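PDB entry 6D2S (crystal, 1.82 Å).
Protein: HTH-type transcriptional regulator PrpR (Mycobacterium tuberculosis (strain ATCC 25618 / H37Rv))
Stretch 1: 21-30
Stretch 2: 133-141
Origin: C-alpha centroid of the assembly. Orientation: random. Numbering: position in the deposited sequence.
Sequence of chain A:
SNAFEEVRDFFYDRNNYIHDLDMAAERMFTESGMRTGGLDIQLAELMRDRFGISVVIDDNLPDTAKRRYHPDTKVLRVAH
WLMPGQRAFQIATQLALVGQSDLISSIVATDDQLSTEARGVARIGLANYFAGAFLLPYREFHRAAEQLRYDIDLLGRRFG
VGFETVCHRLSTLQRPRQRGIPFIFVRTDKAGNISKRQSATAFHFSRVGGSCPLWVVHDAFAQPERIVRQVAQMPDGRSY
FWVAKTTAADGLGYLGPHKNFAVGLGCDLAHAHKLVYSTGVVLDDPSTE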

# COMPACT_ATOMS: atom_id res chain seq x y z
N LEU A 21 0.29 -8.56 11.87
CA LEU A 21 1.09 -7.39 11.53
C LEU A 21 0.25 -6.13 11.51
O LEU A 21 0.71 -5.06 11.93
CB LEU A 21 1.75 -7.56 10.17
CG LEU A 21 3.09 -8.25 10.05
CD1 LEU A 21 3.51 -8.14 8.58
CD2 LEU A 21 4.11 -7.63 11.00
N ASP A 22 -0.97 -6.23 10.98
CA ASP A 22 -1.86 -5.08 10.95
C ASP A 22 -2.15 -4.60 12.37
O ASP A 22 -2.08 -3.40 12.66
CB ASP A 22 -3.15 -5.46 10.21
CG ASP A 22 -3.77 -4.29 9.48
OD1 ASP A 22 -4.19 -3.32 10.15
OD2 ASP A 22 -3.83 -4.32 8.23
N MET A 23 -2.46 -5.53 13.27
CA MET A 23 -2.72 -5.17 14.67
C MET A 23 -1.47 -4.67 15.37
O MET A 23 -1.54 -3.76 16.20
CB MET A 23 -3.29 -6.38 15.42
CG MET A 23 -4.65 -6.82 14.92
SD MET A 23 -5.93 -5.68 15.50
CE MET A 23 -6.02 -6.12 17.24
N ALA A 24 -0.30 -5.27 15.08
CA ALA A 24 0.92 -4.79 15.71
C ALA A 24 1.21 -3.34 15.33
O ALA A 24 1.60 -2.53 16.18
CB ALA A 24 2.10 -5.69 15.35
N ALA A 25 1.03 -3.01 14.05
CA ALA A 25 1.24 -1.63 13.60
C ALA A 25 0.28 -0.68 14.29
O ALA A 25 0.68 0.38 14.80
CB ALA A 25 1.07 -1.55 12.08
N GLU A 26 -1.00 -1.04 14.33
CA GLU A 26 -2.00 -0.16 14.92
C GLU A 26 -1.76 0.02 16.41
O GLU A 26 -1.88 1.13 16.95
CB GLU A 26 -3.41 -0.71 14.65
CG GLU A 26 -4.51 0.28 15.00
CD GLU A 26 -5.89 -0.20 14.57
OE1 GLU A 26 -6.08 -1.43 14.41
OE2 GLU A 26 -6.79 0.66 14.42
N ARG A 27 -1.41 -1.07 17.10
CA ARG A 27 -1.14 -0.95 18.53
C ARG A 27 0.12 -0.13 18.79
O ARG A 27 0.15 0.68 19.73
CB ARG A 27 -1.04 -2.34 19.16
CG ARG A 27 -2.38 -3.09 19.13
CD ARG A 27 -2.36 -4.44 19.85
NE ARG A 27 -1.66 -5.47 19.10
CZ ARG A 27 -1.92 -6.77 19.20
NH1 ARG A 27 -2.87 -7.20 20.02
NH2 ARG A 27 -1.23 -7.65 18.48
N MET A 28 1.15 -0.30 17.97
CA MET A 28 2.36 0.49 18.18
C MET A 28 2.10 1.96 17.91
O MET A 28 2.58 2.83 18.65
CB MET A 28 3.50 -0.03 17.30
CG MET A 28 4.85 0.51 17.72
SD MET A 28 6.16 -0.19 16.70
CE MET A 28 5.76 -1.93 16.80
N PHE A 29 1.35 2.26 16.84
CA PHE A 29 0.95 3.64 16.55
C PHE A 29 0.22 4.25 17.74
O PHE A 29 0.55 5.36 18.19
CB PHE A 29 0.07 3.64 15.29
CG PHE A 29 -0.39 5.01 14.84
CD1 PHE A 29 -1.42 5.67 15.50
CD2 PHE A 29 0.17 5.61 13.72
CE1 PHE A 29 -1.87 6.92 15.07
CE2 PHE A 29 -0.26 6.85 13.28
CZ PHE A 29 -1.29 7.51 13.96
N THR A 30 -0.76 3.52 18.30
CA THR A 30 -1.60 4.05 19.37
C THR A 30 -0.84 4.14 20.69
O THR A 30 -0.90 5.16 21.38
CB THR A 30 -2.85 3.18 19.52
OG1 THR A 30 -3.57 3.18 18.29
CG2 THR A 30 -3.74 3.72 20.64
N ALA A 133 0.32 -0.25 7.15
CA ALA A 133 -0.63 -0.36 8.25
C ALA A 133 -0.25 0.53 9.42
O ALA A 133 -1.10 0.82 10.26
CB ALA A 133 -0.75 -1.81 8.72
N PHE A 134 1.01 0.99 9.47
CA PHE A 134 1.41 1.94 10.50
C PHE A 134 1.05 3.38 10.10
O PHE A 134 0.49 4.14 10.91
CB PHE A 134 2.92 1.81 10.74
CG PHE A 134 3.39 2.50 12.00
CD1 PHE A 134 3.52 3.88 12.03
CD2 PHE A 134 3.66 1.78 13.14
CE1 PHE A 134 3.93 4.53 13.19
CE2 PHE A 134 4.05 2.43 14.31
CZ PHE A 134 4.19 3.81 14.32
N LEU A 135 1.37 3.76 8.86
CA LEU A 135 1.00 5.09 8.36
C LEU A 135 -0.51 5.27 8.29
O LEU A 135 -1.01 6.39 8.44
CB LEU A 135 1.59 5.30 6.96
CG LEU A 135 3.01 5.86 6.93
CD1 LEU A 135 3.96 4.96 7.72
CD2 LEU A 135 3.45 6.02 5.49
N LEU A 136 -1.24 4.19 8.02
CA LEU A 136 -2.68 4.24 7.84
C LEU A 136 -3.29 3.24 8.82
O LEU A 136 -3.72 2.14 8.43
CB LEU A 136 -3.06 3.93 6.39
CG LEU A 136 -2.31 4.80 5.39
CD1 LEU A 136 -2.47 4.24 3.95
CD2 LEU A 136 -2.82 6.25 5.48
N PRO A 137 -3.32 3.58 10.10
CA PRO A 137 -3.80 2.63 11.11
C PRO A 137 -5.24 2.24 10.84
O PRO A 137 -6.08 3.08 10.49
CB PRO A 137 -3.64 3.40 12.44
CG PRO A 137 -3.56 4.84 12.04
CD PRO A 137 -2.87 4.85 10.70
N TYR A 138 -5.54 0.96 11.04
CA TYR A 138 -6.72 0.36 10.43
C TYR A 138 -8.01 1.11 10.77
O TYR A 138 -8.75 1.53 9.87
CB TYR A 138 -6.84 -1.12 10.83
CG TYR A 138 -7.81 -1.88 9.95
CD1 TYR A 138 -9.19 -1.73 10.12
CD2 TYR A 138 -7.35 -2.74 8.96
CE1 TYR A 138 -10.08 -2.41 9.31
CE2 TYR A 138 -8.25 -3.43 8.14
CZ TYR A 138 -9.61 -3.26 8.33
OH TYR A 138 -10.51 -3.94 7.53
N ARG A 139 -8.35 1.22 12.06
CA ARG A 139 -9.66 1.75 12.41
C ARG A 139 -9.78 3.21 11.99
O ARG A 139 -10.83 3.64 11.50
CB ARG A 139 -9.92 1.60 13.91
CG ARG A 139 -10.14 0.17 14.37
CD ARG A 139 -10.55 0.14 15.83
NE ARG A 139 -10.74 -1.21 16.34
CZ ARG A 139 -11.06 -1.50 17.60
NH1 ARG A 139 -11.23 -0.53 18.48
NH2 ARG A 139 -11.21 -2.77 17.97
N GLU A 140 -8.73 3.99 12.21
CA GLU A 140 -8.75 5.39 11.82
C GLU A 140 -8.89 5.53 10.30
O GLU A 140 -9.66 6.36 9.81
CB GLU A 140 -7.48 6.10 12.31
CG GLU A 140 -7.40 7.55 11.89
CD GLU A 140 -6.16 8.26 12.44
OE1 GLU A 140 -5.59 7.79 13.44
OE2 GLU A 140 -5.76 9.28 11.85
N PHE A 141 -8.13 4.73 9.55
CA PHE A 141 -8.18 4.80 8.10
C PHE A 141 -9.53 4.34 7.57
O PHE A 141 -10.11 4.97 6.67
CB PHE A 141 -7.05 3.96 7.50
CG PHE A 141 -6.99 4.00 6.01
CD1 PHE A 141 -6.54 5.14 5.35
CD2 PHE A 141 -7.37 2.89 5.25
CE1 PHE A 141 -6.49 5.18 3.95
CE2 PHE A 141 -7.32 2.92 3.86
CZ PHE A 141 -6.89 4.07 3.21
O HOH W 1 -3.18 -0.71 11.35
O HOH W 2 -6.73 3.39 14.31

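The contact sets one face of a continuous helix, 21-30, against a place where another helix breaks and a new one starts, and three residues cover the most surface: Phe-134, Phe-29 and Glu-26.

Phe-134 and Phe-29 are organised around each other. The edge of the Phe-29 ring points toward the face of Phe-134, with centroids 5.7 Å apart and planes at 64°, and Phe-29 CD2 lies 3.9 Å from Phe-134 CE1. Such a tilt lets two large rings pack closely without being parallel. Phe-29 has a second partner: Pro-137 CG sits 3.9 Å from the centroid of its ring and only 5° off the normal, a CH-pi contact almost squarely over the face. Phe-134 meets Met-28 at its ring edge, where Met-28 CB comes within 3.9 Å of Phe-134 CE2.

The closest backbone approach has an alanine on the first helix. Ala-25 points toward the other stretch, its CB 3.8 Å from Ala-133 CB and 4.1 Å from Phe-134 CB, and here the CA atoms of the two stretches come nearest, Ala-25 CA and Phe-134 CA being 4.7 Å apart.

Glu-26 supplies the polar rule. Its CA-to-CB bond points sideways, but an extended side chain, t at chi1 and chi2, carries the carboxylate to the start of the second helix, where Pro-137 holds the N-cap position and the first-turn amides lack helical acceptors. Arg-139 N donates to Glu-26 OE2 at 2.9 Å and 165°, the one direct hydrogen bond across the contact. Water 2 extends the reach: it donates to Glu-26 OE2 (2.7 Å from its O) and accepts from Glu-140 N (3.0 Å from its O). Water 1 likewise takes the proton of Tyr-138 N, its O 2.9 Å from that nitrogen, and lies 3.0 Å from Asp-22 OD1. Three successive amides are thus satisfied, one directly and two through water.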